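Local coordinates for NDP-rhamnosyltransferase (Saccharopolyspora spinosa, PDB 3TSA), which is a glycosyltransferase of the GT-B fold, in which two Rossmann-like domains face each other across a cleft, at residues Asp161-Cys164 and Arg165-Leu169; Asp342-Gln345 and Phe346-Ile350; Leu354-Thr357 and Gly358-Ala361. All coordinates share one frame; numbering follows the deposited sequence.

Interaction 1. Residues Asp161-Cys164 and Arg165-Leu169; sequences DPVC and RHHGL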
loop_
_atom_site.group_PDB
_atom_site.type_symbol
_atom_site.label_atom_id
_atom_site.label_comp_id
_atom_site.label_asym_id
_atom_site.label_seq_id
_atom_site.Cartn_x
_atom_site.Cartn_y
_atom_site.Cartn_z
ATOM N N ASP A 161 -34.104 5.521 -9.339
ATOM C CA ASP A 161 -35.078 4.469 -9.184
ATOM C C ASP A 161 -35.653 4.092 -10.582
ATOM O O ASP A 161 -35.746 2.885 -10.877
ATOM C CB ASP A 161 -36.210 4.891 -8.262
ATOM C CG ASP A 161 -35.830 4.897 -6.775
ATOM O OD1 ASP A 161 -34.778 4.394 -6.345
ATOM O OD2 ASP A 161 -36.652 5.401 -5.988
ATOM N N PRO A 162 -35.958 5.106 -11.441
ATOM C CA PRO A 162 -36.453 4.833 -12.826
ATOM C C PRO A 162 -35.501 4.033 -13.669
ATOM O O PRO A 162 -35.905 3.047 -14.313
ATOM C CB PRO A 162 -36.588 6.243 -13.454
ATOM C CG PRO A 162 -36.900 7.148 -12.268
ATOM C CD PRO A 162 -35.979 6.563 -11.154
ATOM N N VAL A 163 -34.233 4.419 -13.666
ATOM C CA VAL A 163 -33.246 3.662 -14.318
ATOM C C VAL A 163 -33.257 2.206 -13.862
ATOM O O VAL A 163 -33.239 1.296 -14.663
ATOM C CB VAL A 163 -31.874 4.252 -14.018
ATOM C CG1 VAL A 163 -30.871 3.422 -14.700
ATOM C CG2 VAL A 163 -31.944 5.811 -14.426
ATOM N N CYS A 164 -33.245 2.003 -12.547
ATOM C CA CYS A 164 -33.157 0.681 -12.000
ATOM C C CYS A 164 -34.465 -0.075 -12.318
ATOM O O CYS A 164 -34.410 -1.259 -12.559
ATOM C CB CYS A 164 -33.003 0.771 -10.473
ATOM S SG CYS A 164 -31.254 1.222 -10.102
ATOM N N ARG A 165 -35.589 0.666 -12.329
ATOM C CA ARG A 165 -36.882 0.053 -12.718
ATOM C C ARG A 165 -36.901 -0.395 -14.173
ATOM O O ARG A 165 -37.394 -1.514 -14.487
ATOM C CB ARG A 165 -38.072 0.929 -12.314
ATOM C CG ARG A 165 -38.231 0.996 -10.745
ATOM C CD ARG A 165 -39.590 1.546 -10.342
ATOM N NE ARG A 165 -39.474 2.901 -9.795
ATOM C CZ ARG A 165 -39.775 4.019 -10.458
ATOM N NH1 ARG A 165 -40.225 4.004 -11.713
ATOM N NH2 ARG A 165 -39.617 5.160 -9.854
ATOM N N HIS A 166 -36.253 0.365 -15.056
ATOM C CA HIS A 166 -36.185 -0.092 -16.439
ATOM C C HIS A 166 -35.419 -1.405 -16.548
ATOM O O HIS A 166 -35.697 -2.236 -17.416
ATOM C CB HIS A 166 -35.591 0.929 -17.355
ATOM C CG HIS A 166 -36.447 2.143 -17.513
ATOM N ND1 HIS A 166 -35.964 3.433 -17.403
ATOM C CD2 HIS A 166 -37.769 2.259 -17.797
ATOM C CE1 HIS A 166 -36.951 4.296 -17.594
ATOM N NE2 HIS A 166 -38.055 3.607 -17.855
ATOM N N HIS A 167 -34.436 -1.617 -15.689
ATOM C CA HIS A 167 -33.742 -2.891 -15.722
ATOM C C HIS A 167 -34.352 -3.924 -14.805
ATOM O O HIS A 167 -33.711 -4.893 -14.473
ATOM C CB HIS A 167 -32.239 -2.696 -15.395
ATOM C CG HIS A 167 -31.554 -1.741 -16.308
ATOM N ND1 HIS A 167 -30.671 -2.156 -17.280
ATOM C CD2 HIS A 167 -31.586 -0.393 -16.378
ATOM C CE1 HIS A 167 -30.200 -1.098 -17.921
ATOM N NE2 HIS A 167 -30.756 -0.017 -17.404
ATOM N N GLY A 168 -35.608 -3.758 -14.424
ATOM C CA GLY A 168 -36.326 -4.837 -13.715
ATOM C C GLY A 168 -36.254 -4.863 -12.210
ATOM O O GLY A 168 -36.722 -5.814 -11.584
ATOM N N LEU A 169 -35.643 -3.848 -11.597
ATOM C CA LEU A 169 -35.510 -3.745 -10.148
ATOM C C LEU A 169 -36.628 -2.891 -9.566
ATOM O O LEU A 169 -37.317 -2.148 -10.307
ATOM C CB LEU A 169 -34.142 -3.093 -9.793
ATOM C CG LEU A 169 -32.991 -3.695 -10.625
ATOM C CD1 LEU A 169 -31.678 -3.068 -10.163
ATOM C CD2 LEU A 169 -32.846 -5.227 -10.588
#
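Leu169 N bonds back to Cys164 O at 3.0 Å, and within 165-169 Gly168 N bonds to Arg165 O. These two backbone bonds make a Schellman motif, which ends helix 151-166 with Gly168 at positive phi as the C-prime residue. The last helical bonds before His167 run from Arg165 N to Asp161 O, 2.7 Å, and from His166 N to Pro162 O, 2.8 Å. The bonds of His167 N to Val163 O and Cys164 O are weak.

The Arg165 side chain folds back over the turn before it. Its CG is turned away from the carbonyl carbon (chi1 -68°), and the chain bends at chi3 (-108°). This lays one face of the guanidinium over the peptide between Asp161 and Pro162. Arg165 NH2 comes 3.8 Å from Asp161 CB. The Asp161 carboxylate is not in contact with it; OD1 accepts hydrogen bonds from outside the segments, with His157 ND1 and Leu172 N as partners. The contact belongs to the beta-alpha-beta unit of strand 138-141, this helix and strand 177-180, at the protein surface.

The His166 ring has Pro162 O over one face. Its ND1 is close to that oxygen, but the angle is too poor for a bond. Leu169 turns back toward the helix and sets CD1 4.1 Å from Cys164 CB. The His167 ring meets Val163 O with its edge, CD2 lying 2.9 Å from that oxygen.

Interaction 2. Residues Asp342-Gln345 and Phe346-Ile350; sequences DHEQ and FTDSI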
loop_
_atom_site.group_PDB
_atom_site.type_symbol
_atom_site.label_atom_id
_atom_site.label_comp_id
_atom_site.label_asym_id
_atom_site.label_seq_id
_atom_site.Cartn_x
_atom_site.Cartn_y
_atom_site.Cartn_z
ATOM N N ASP A 342 -12.209 36.406 11.909
ATOM C CA ASP A 342 -12.128 37.207 13.165
ATOM C C ASP A 342 -10.781 36.835 13.789
ATOM O O ASP A 342 -10.690 35.860 14.519
ATOM C CB ASP A 342 -13.311 36.885 14.075
ATOM C CG ASP A 342 -13.399 37.806 15.269
ATOM O OD1 ASP A 342 -12.348 38.331 15.663
ATOM O OD2 ASP A 342 -14.517 37.888 15.841
ATOM N N HIS A 343 -9.751 37.623 13.495
ATOM C CA HIS A 343 -8.361 37.251 13.859
ATOM C C HIS A 343 -8.258 37.168 15.381
ATOM O O HIS A 343 -7.639 36.250 15.969
ATOM C CB HIS A 343 -7.339 38.274 13.327
ATOM C CG HIS A 343 -5.955 38.053 13.874
ATOM N ND1 HIS A 343 -5.150 37.028 13.449
ATOM C CD2 HIS A 343 -5.244 38.734 14.801
ATOM C CE1 HIS A 343 -3.997 37.073 14.090
ATOM N NE2 HIS A 343 -4.028 38.099 14.920
ATOM N N GLU A 344 -8.900 38.111 16.047
ATOM C CA GLU A 344 -8.873 38.029 17.514
ATOM C C GLU A 344 -9.515 36.766 18.115
ATOM O O GLU A 344 -8.980 36.121 19.078
ATOM C CB GLU A 344 -9.534 39.313 18.082
ATOM C CG GLU A 344 -9.623 39.367 19.635
ATOM C CD GLU A 344 -10.344 40.643 20.159
ATOM O OE1 GLU A 344 -11.613 40.678 20.213
ATOM O OE2 GLU A 344 -9.629 41.598 20.518
ATOM N N GLN A 345 -10.688 36.429 17.610
ATOM C CA GLN A 345 -11.439 35.267 18.071
ATOM C C GLN A 345 -10.640 33.970 17.761
ATOM O O GLN A 345 -10.583 33.049 18.592
ATOM C CB GLN A 345 -12.829 35.245 17.395
ATOM C CG GLN A 345 -13.589 33.899 17.623
ATOM C CD GLN A 345 -15.009 33.892 16.945
ATOM O OE1 GLN A 345 -15.546 34.946 16.511
ATOM N NE2 GLN A 345 -15.597 32.716 16.875
ATOM N N PHE A 346 -10.026 33.945 16.574
ATOM C CA PHE A 346 -9.227 32.779 16.111
ATOM C C PHE A 346 -8.032 32.565 17.054
ATOM O O PHE A 346 -7.818 31.451 17.600
ATOM C CB PHE A 346 -8.834 33.042 14.671
ATOM C CG PHE A 346 -8.374 31.836 13.863
ATOM C CD1 PHE A 346 -7.824 30.706 14.482
ATOM C CD2 PHE A 346 -8.530 31.845 12.464
ATOM C CE1 PHE A 346 -7.426 29.632 13.702
ATOM C CE2 PHE A 346 -8.118 30.779 11.668
ATOM C CZ PHE A 346 -7.559 29.630 12.312
ATOM N N THR A 347 -7.292 33.664 17.303
ATOM C CA THR A 347 -6.161 33.628 18.234
ATOM C C THR A 347 -6.614 33.206 19.623
ATOM O O THR A 347 -5.945 32.346 20.252
ATOM C CB THR A 347 -5.533 35.077 18.262
ATOM O OG1 THR A 347 -5.001 35.281 16.939
ATOM C CG2 THR A 347 -4.387 35.070 19.178
ATOM N N ASP A 348 -7.728 33.779 20.096
ATOM C CA ASP A 348 -8.206 33.494 21.440
ATOM C C ASP A 348 -8.592 31.989 21.528
ATOM O O ASP A 348 -8.361 31.335 22.580
ATOM C CB ASP A 348 -9.410 34.403 21.816
ATOM C CG ASP A 348 -8.993 35.808 22.188
ATOM O OD1 ASP A 348 -7.825 36.083 22.295
ATOM O OD2 ASP A 348 -9.880 36.668 22.334
ATOM N N SER A 349 -9.059 31.440 20.414
ATOM C CA SER A 349 -9.498 30.022 20.400
ATOM C C SER A 349 -8.282 29.107 20.551
ATOM O O SER A 349 -8.326 28.078 21.235
ATOM C CB SER A 349 -10.201 29.679 19.094
ATOM O OG SER A 349 -11.451 30.311 19.030
ATOM N N ILE A 350 -7.222 29.430 19.856
ATOM C CA ILE A 350 -5.992 28.659 20.000
ATOM C C ILE A 350 -5.483 28.704 21.420
ATOM O O ILE A 350 -5.203 27.655 22.018
ATOM C CB ILE A 350 -4.866 29.200 19.057
ATOM C CG1 ILE A 350 -5.287 28.995 17.580
ATOM C CG2 ILE A 350 -3.538 28.408 19.345
ATOM C CD1 ILE A 350 -4.325 29.656 16.545
#
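His343 O is gripped twice by Thr347. The backbone N donates to it at 2.9 Å with a nearly straight N-H (170°), and OG1 of Thr347 donates at 3.0 Å. The two donors reach the oxygen from opposite faces of its carbonyl plane. Thr347 OG1 gets there because it sits beside its own backbone N (chi1 -66°). Thr347 OG1 also lies over one face of the His343 ring, displaced toward the rim, 3.5 Å from His343 CE1. The far end of that ring is held by Glu247, which hydrogen-bonds His343 NE2.

Gln345 O is held in the same way by Ser349, through its N and its OG, again from opposite faces.

These are the first two turns of helix 343-354, in the C-terminal half of the GT-B fold. Asp342 is the N-cap: OD1 accepts from Gln345 N at 3.2 Å, met from above the carboxylate plane. Asp342 O in turn takes the bond from Phe346 N at 2.9 Å.

Phe346 points its ring away from these turns and packs on helix 236-246 and on Leu310 and Ile291 of the sheet. On the exposed side Glu344 and Asp348 lie side by side and point the same way, their carboxylate planes 9° apart. Glu344 CG is 3.8 Å from Asp348 OD2. The like charges are not in contact, OE1 of Glu344 staying 4.9 Å from OD2 of Asp348.

Interaction 3. Residues Leu354-Thr357 and Gly358-Ala361; sequences LGDT and GFAA. Unlike the reference sequence in segment 358-361: Ala361 (reference Ser).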
loop_
_atom_site.group_PDB
_atom_site.type_symbol
_atom_site.label_atom_id
_atom_site.label_comp_id
_atom_site.label_asym_id
_atom_site.label_seq_id
_atom_site.Cartn_x
_atom_site.Cartn_y
_atom_site.Cartn_z
ATOM N N LEU A 354 -4.885 25.527 24.157
ATOM C CA LEU A 354 -3.546 25.370 24.734
ATOM C C LEU A 354 -3.562 25.597 26.274
ATOM O O LEU A 354 -2.641 25.126 27.001
ATOM C CB LEU A 354 -2.502 26.302 24.081
ATOM C CG LEU A 354 -2.237 26.098 22.562
ATOM C CD1 LEU A 354 -1.258 27.148 22.029
ATOM C CD2 LEU A 354 -1.759 24.647 22.205
ATOM N N GLY A 355 -4.544 26.336 26.780
ATOM C CA GLY A 355 -4.603 26.529 28.238
ATOM C C GLY A 355 -5.491 25.605 29.046
ATOM O O GLY A 355 -5.630 25.792 30.267
ATOM N N ASP A 356 -6.114 24.622 28.386
ATOM C CA ASP A 356 -7.127 23.768 29.056
ATOM C C ASP A 356 -6.998 22.342 28.578
ATOM O O ASP A 356 -7.354 22.040 27.451
ATOM C CB ASP A 356 -8.529 24.353 28.809
ATOM C CG ASP A 356 -9.657 23.589 29.476
ATOM O OD1 ASP A 356 -9.397 22.561 30.156
ATOM O OD2 ASP A 356 -10.810 24.052 29.317
ATOM N N THR A 357 -6.418 21.495 29.435
ATOM C CA THR A 357 -6.154 20.080 29.153
ATOM C C THR A 357 -7.455 19.285 28.968
ATOM O O THR A 357 -7.432 18.168 28.498
ATOM C CB THR A 357 -5.305 19.428 30.278
ATOM O OG1 THR A 357 -6.021 19.584 31.491
ATOM C CG2 THR A 357 -3.950 20.098 30.392
ATOM N N GLY A 358 -8.577 19.882 29.298
ATOM C CA GLY A 358 -9.876 19.259 29.058
ATOM C C GLY A 358 -10.160 19.010 27.593
ATOM O O GLY A 358 -10.871 18.062 27.274
ATOM N N PHE A 359 -9.585 19.825 26.704
ATOM C CA PHE A 359 -9.842 19.564 25.296
ATOM C C PHE A 359 -9.195 18.233 24.871
ATOM O O PHE A 359 -9.854 17.406 24.243
ATOM C CB PHE A 359 -9.326 20.703 24.437
ATOM C CG PHE A 359 -10.192 21.938 24.489
ATOM C CD1 PHE A 359 -11.293 22.046 23.656
ATOM C CD2 PHE A 359 -9.908 22.966 25.428
ATOM C CE1 PHE A 359 -12.134 23.151 23.738
ATOM C CE2 PHE A 359 -10.684 24.162 25.441
ATOM C CZ PHE A 359 -11.814 24.223 24.614
ATOM N N ALA A 360 -7.925 18.017 25.270
ATOM C CA ALA A 360 -7.214 16.821 24.934
ATOM C C ALA A 360 -7.944 15.648 25.611
ATOM O O ALA A 360 -8.053 14.566 25.012
ATOM C CB ALA A 360 -5.761 16.887 25.463
ATOM N N ALA A 361 -8.421 15.863 26.829
ATOM C CA ALA A 361 -9.125 14.763 27.570
ATOM C C ALA A 361 -10.388 14.317 26.836
ATOM O O ALA A 361 -10.662 13.133 26.713
ATOM C CB ALA A 361 -9.473 15.179 28.960
HETATM O O HOH W 1 -6.155 20.265 25.524
#
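The Phe359 ring turns an edge to Asp356, whose backbone O lies in the ring plane 3.4 Å from Phe359 CD2. The carboxylate of Asp356 crosses the ring steeply, with the two planes 74° apart. Its OD2 comes 3.9 Å from Phe359 CE2, and Asp356 CB lies at the same distance from Phe359 CD2. Beyond the two segments the ring packs on Pro308 and on Thr352 and Val353 of helix 343-354.

The other carboxylate oxygen does the capping. Asp356 OD1 accepts from Gly358 N at 2.9 Å, met from above the carboxylate plane. Asp356 CG stands opposite its backbone N (chi1 -178°), which swings the carboxylate toward the helix start. This is a side-chain cap on the turn that leads into helix 358-371, within the C-terminal half of the GT-B fold.

Asp356 O has a second role. It accepts from Phe359 N at 3.2 Å, with the donor above the carbonyl plane, and from a water 2.9 Å away. That water also accepts from Ala360 N and so bridges Asp356 O to the helix start. The first regular helical bond runs from Ala361 N to Thr357 O, at 3.0 Å.

How the interactions relate
Following the chain, interaction 1 comes first, at the end of helix 151-166 in the N-terminal domain, where the chain turns off toward strand 177-180. Interactions 2 and 3 follow in the C-terminal domain. Interaction 2 opens helix 343-354, and interaction 3 turns the chain from the end of that helix into helix 358-371. The three lie in series; none nests in or crosses another, and each is local and closes no long loop. Interactions 2 and 3 are neighbours, with centres about 16 Å apart. Interaction 1 lies across the molecule, its centre about 53 Å from each of theirs. Together they mark one helix end and two helix starts.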